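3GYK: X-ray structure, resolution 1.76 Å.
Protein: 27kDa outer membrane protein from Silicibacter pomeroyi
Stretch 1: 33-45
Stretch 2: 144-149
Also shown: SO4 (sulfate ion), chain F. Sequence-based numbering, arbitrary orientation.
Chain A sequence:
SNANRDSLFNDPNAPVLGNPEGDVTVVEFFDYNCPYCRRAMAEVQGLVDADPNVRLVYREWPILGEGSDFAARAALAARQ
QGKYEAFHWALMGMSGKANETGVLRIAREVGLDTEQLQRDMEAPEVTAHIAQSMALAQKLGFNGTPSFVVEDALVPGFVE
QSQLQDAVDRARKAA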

# COMPACT_ATOMS: atom_id res chain seq x y z
N ASN A 33 -5.32 2.32 -9.76
CA ASN A 33 -6.26 3.01 -10.61
C ASN A 33 -7.41 3.69 -9.87
O ASN A 33 -8.33 4.25 -10.49
CB ASN A 33 -6.78 2.05 -11.67
CG ASN A 33 -5.77 1.83 -12.79
OD1 ASN A 33 -5.25 2.79 -13.35
ND2 ASN A 33 -5.48 0.57 -13.12
N CYS A 34 -7.32 3.67 -8.54
CA CYS A 34 -8.35 4.28 -7.72
C CYS A 34 -8.10 5.78 -7.54
O CYS A 34 -7.06 6.19 -6.98
CB CYS A 34 -8.41 3.52 -6.40
SG CYS A 34 -9.43 4.34 -5.13
N PRO A 35 -9.04 6.63 -7.99
CA PRO A 35 -8.84 8.09 -7.94
C PRO A 35 -8.61 8.58 -6.51
O PRO A 35 -7.77 9.47 -6.27
CB PRO A 35 -10.16 8.65 -8.47
CG PRO A 35 -10.70 7.58 -9.35
CD PRO A 35 -10.27 6.27 -8.75
N TYR A 36 -9.36 8.03 -5.55
CA TYR A 36 -9.13 8.47 -4.17
C TYR A 36 -7.82 7.95 -3.58
O TYR A 36 -7.28 8.60 -2.71
CB TYR A 36 -10.32 8.12 -3.26
CG TYR A 36 -11.41 9.17 -3.21
CD1 TYR A 36 -12.69 8.90 -3.70
CD2 TYR A 36 -11.20 10.41 -2.60
CE1 TYR A 36 -13.69 9.85 -3.62
CE2 TYR A 36 -12.20 11.35 -2.50
CZ TYR A 36 -13.45 11.06 -3.00
OH TYR A 36 -14.44 12.02 -2.91
N CYS A 37 -7.34 6.78 -4.01
CA CYS A 37 -5.98 6.34 -3.64
C CYS A 37 -4.92 7.29 -4.16
O CYS A 37 -3.94 7.63 -3.45
CB CYS A 37 -5.71 4.93 -4.15
SG CYS A 37 -6.74 3.70 -3.30
N ARG A 38 -5.07 7.72 -5.41
CA ARG A 38 -4.10 8.65 -5.97
C ARG A 38 -4.10 9.98 -5.18
O ARG A 38 -3.03 10.58 -4.96
CB ARG A 38 -4.36 8.85 -7.47
CG ARG A 38 -4.10 7.61 -8.29
CD ARG A 38 -4.22 7.88 -9.81
NE ARG A 38 -3.81 6.69 -10.54
CZ ARG A 38 -3.57 6.66 -11.85
NH1 ARG A 38 -3.68 7.76 -12.57
NH2 ARG A 38 -3.20 5.52 -12.42
N ARG A 39 -5.29 10.42 -4.77
CA ARG A 39 -5.45 11.59 -3.93
C ARG A 39 -4.86 11.40 -2.52
O ARG A 39 -4.29 12.34 -1.94
CB ARG A 39 -6.95 11.94 -3.83
CG ARG A 39 -7.20 13.30 -3.25
CD ARG A 39 -8.67 13.71 -3.36
NE ARG A 39 -8.98 14.71 -2.34
CZ ARG A 39 -10.20 15.18 -2.09
NH1 ARG A 39 -11.23 14.74 -2.81
NH2 ARG A 39 -10.38 16.08 -1.13
N ALA A 40 -5.00 10.19 -1.97
CA ALA A 40 -4.50 9.88 -0.63
C ALA A 40 -2.96 9.86 -0.59
O ALA A 40 -2.38 10.04 0.47
CB ALA A 40 -5.06 8.53 -0.12
N MSE A 41 -2.30 9.64 -1.73
CA MSE A 41 -0.83 9.53 -1.73
C MSE A 41 -0.14 10.71 -1.05
O MSE A 41 0.70 10.51 -0.17
CB MSE A 41 -0.28 9.35 -3.16
CG MSE A 41 1.23 9.36 -3.18
SE MSE A 41 1.90 9.39 -4.98
CE MSE A 41 1.91 11.29 -5.27
N ALA A 42 -0.51 11.93 -1.44
CA ALA A 42 0.10 13.11 -0.83
C ALA A 42 -0.21 13.26 0.67
O ALA A 42 0.62 13.81 1.41
CB ALA A 42 -0.25 14.39 -1.60
N GLU A 43 -1.39 12.79 1.10
CA GLU A 43 -1.82 12.83 2.50
C GLU A 43 -0.99 11.87 3.35
O GLU A 43 -0.50 12.26 4.42
CB GLU A 43 -3.31 12.47 2.63
CG GLU A 43 -4.20 13.33 1.71
CD GLU A 43 -3.98 14.83 1.87
OE1 GLU A 43 -3.86 15.33 3.01
OE2 GLU A 43 -3.92 15.53 0.83
N VAL A 44 -0.80 10.67 2.83
CA VAL A 44 0.01 9.64 3.51
C VAL A 44 1.49 10.05 3.52
O VAL A 44 2.15 10.01 4.58
CB VAL A 44 -0.18 8.25 2.89
CG1 VAL A 44 0.70 7.19 3.60
CG2 VAL A 44 -1.65 7.80 2.97
N GLN A 45 2.01 10.52 2.38
CA GLN A 45 3.40 11.05 2.37
C GLN A 45 3.57 12.19 3.36
O GLN A 45 4.59 12.29 4.06
CB GLN A 45 3.80 11.57 0.98
CG GLN A 45 4.02 10.50 -0.07
CD GLN A 45 4.45 11.09 -1.43
OE1 GLN A 45 4.10 12.22 -1.76
NE2 GLN A 45 5.18 10.33 -2.23
S SO4 F . -11.55 12.43 -6.25
O1 SO4 F . -12.84 12.74 -5.65
O2 SO4 F . -11.72 12.16 -7.68
O3 SO4 F . -10.65 13.56 -6.03
O4 SO4 F . -10.99 11.22 -5.65
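Stretch 2 144-149: GTPSFV

The peptide bond between Thr145 and Pro146 is cis, and both residues lie against Cys34 and Cys37, at the N-terminal end of the helix in stretch 1. Pro146 is the centre of the contact: its CA lies 5.3 Å from the CA of Cys37, its CA-to-CB bond points toward the helix, and it has the largest area covered by the other stretch. The ring reaches the N-cap residue Cys34 and two residues of the first turn, Tyr36 and Cys37. Pro146 CD packs 3.5 Å from Tyr36 CB and 3.9 Å from Cys34 SG, while Pro146 CB lies 3.7 Å from Cys37 SG. That sulfur also sits 3.6 Å from Pro146 N and 3.6 Å from Thr145 CB, so it is held close to both residues joined by the cis bond.

Cys34 occupies the N-cap position, just before the helix that begins at Pro35. With chi1 in the t rotamer, its SG accepts a capping hydrogen bond from Cys37 N at 3.4 Å, satisfying an amide that has no preceding helical turn to serve it. The same sulfur approaches Thr145 O at 3.2 Å and Thr145 OG1 at 3.3 Å. The chain of stretch 1 then enters regular helical pairing, with Arg38 N to Cys34 O at 3.0 Å and Ala40 N to Tyr36 O at 2.9 Å.

Stretch 2 is extended throughout, passing from loop at Gly144 to Pro146 into a strand at Ser147. The two chains advance in the same general sense: Cys34 and Cys37 meet Thr145 and Pro146, and farther along, Ala40 and Val44 meet Phe148. The backbones diverge as they go, the CA atoms of Val44 and Phe148 being 10.5 Å apart, and the phenylalanine side chain spans the wider gap. Ala40 CB lies at the edge of its ring, 4.2 Å from Phe148 CZ, and Val44 CG2 approaches Phe148 CE1 at 3.8 Å. The alternation of the strand turns Ser147 away from the helix; its OG instead donates to Gly144 O at 2.9 Å, spanning Thr145 and Pro146.

No clear hydrogen bond joins the stretches; they bury 280 Å² between them, both sides summed, and five of their contacts pair apolar side chains. Tyr36 begins toward stretch 2, but the end of its side chain leads away. There a sulfate, probably from the crystallisation liquor, places O4 over one ring face, 3.2 Å from Tyr36 CD2, and its O3 accepts a weak hydrogen bond from Arg39 NH1 at 3.5 Å.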

# COMPACT_ATOMS: atom_id res chain seq x y z
N GLY A 144 -14.11 -1.16 -0.52
CA GLY A 144 -13.30 -0.67 -1.65
C GLY A 144 -12.12 0.11 -1.12
O GLY A 144 -11.82 0.10 0.10
N THR A 145 -11.44 0.80 -2.03
CA THR A 145 -10.19 1.50 -1.70
C THR A 145 -10.38 3.01 -1.89
O THR A 145 -11.23 3.41 -2.68
CB THR A 145 -9.05 1.04 -2.63
OG1 THR A 145 -9.45 1.26 -3.99
CG2 THR A 145 -8.79 -0.44 -2.45
N PRO A 146 -9.62 3.85 -1.14
CA PRO A 146 -8.68 3.48 -0.06
C PRO A 146 -9.41 3.13 1.22
O PRO A 146 -10.50 3.70 1.49
CB PRO A 146 -7.82 4.77 0.12
CG PRO A 146 -8.73 5.87 -0.29
CD PRO A 146 -9.68 5.31 -1.35
N SER A 147 -8.87 2.17 1.98
CA SER A 147 -9.32 1.95 3.37
C SER A 147 -8.08 1.87 4.27
O SER A 147 -7.03 1.37 3.86
CB SER A 147 -10.15 0.67 3.52
OG SER A 147 -11.41 0.76 2.86
N PHE A 148 -8.22 2.36 5.50
CA PHE A 148 -7.09 2.42 6.42
C PHE A 148 -7.40 1.72 7.75
O PHE A 148 -8.54 1.66 8.20
CB PHE A 148 -6.73 3.88 6.73
CG PHE A 148 -6.25 4.66 5.54
CD1 PHE A 148 -4.90 4.71 5.21
CD2 PHE A 148 -7.16 5.39 4.76
CE1 PHE A 148 -4.45 5.48 4.10
CE2 PHE A 148 -6.73 6.13 3.65
CZ PHE A 148 -5.35 6.16 3.32
N VAL A 149 -6.34 1.24 8.38
CA VAL A 149 -6.38 0.83 9.79
C VAL A 149 -5.37 1.73 10.47
O VAL A 149 -4.28 1.95 9.94
CB VAL A 149 -5.89 -0.64 9.98
CG1 VAL A 149 -5.91 -1.04 11.46
CG2 VAL A 149 -6.75 -1.62 9.15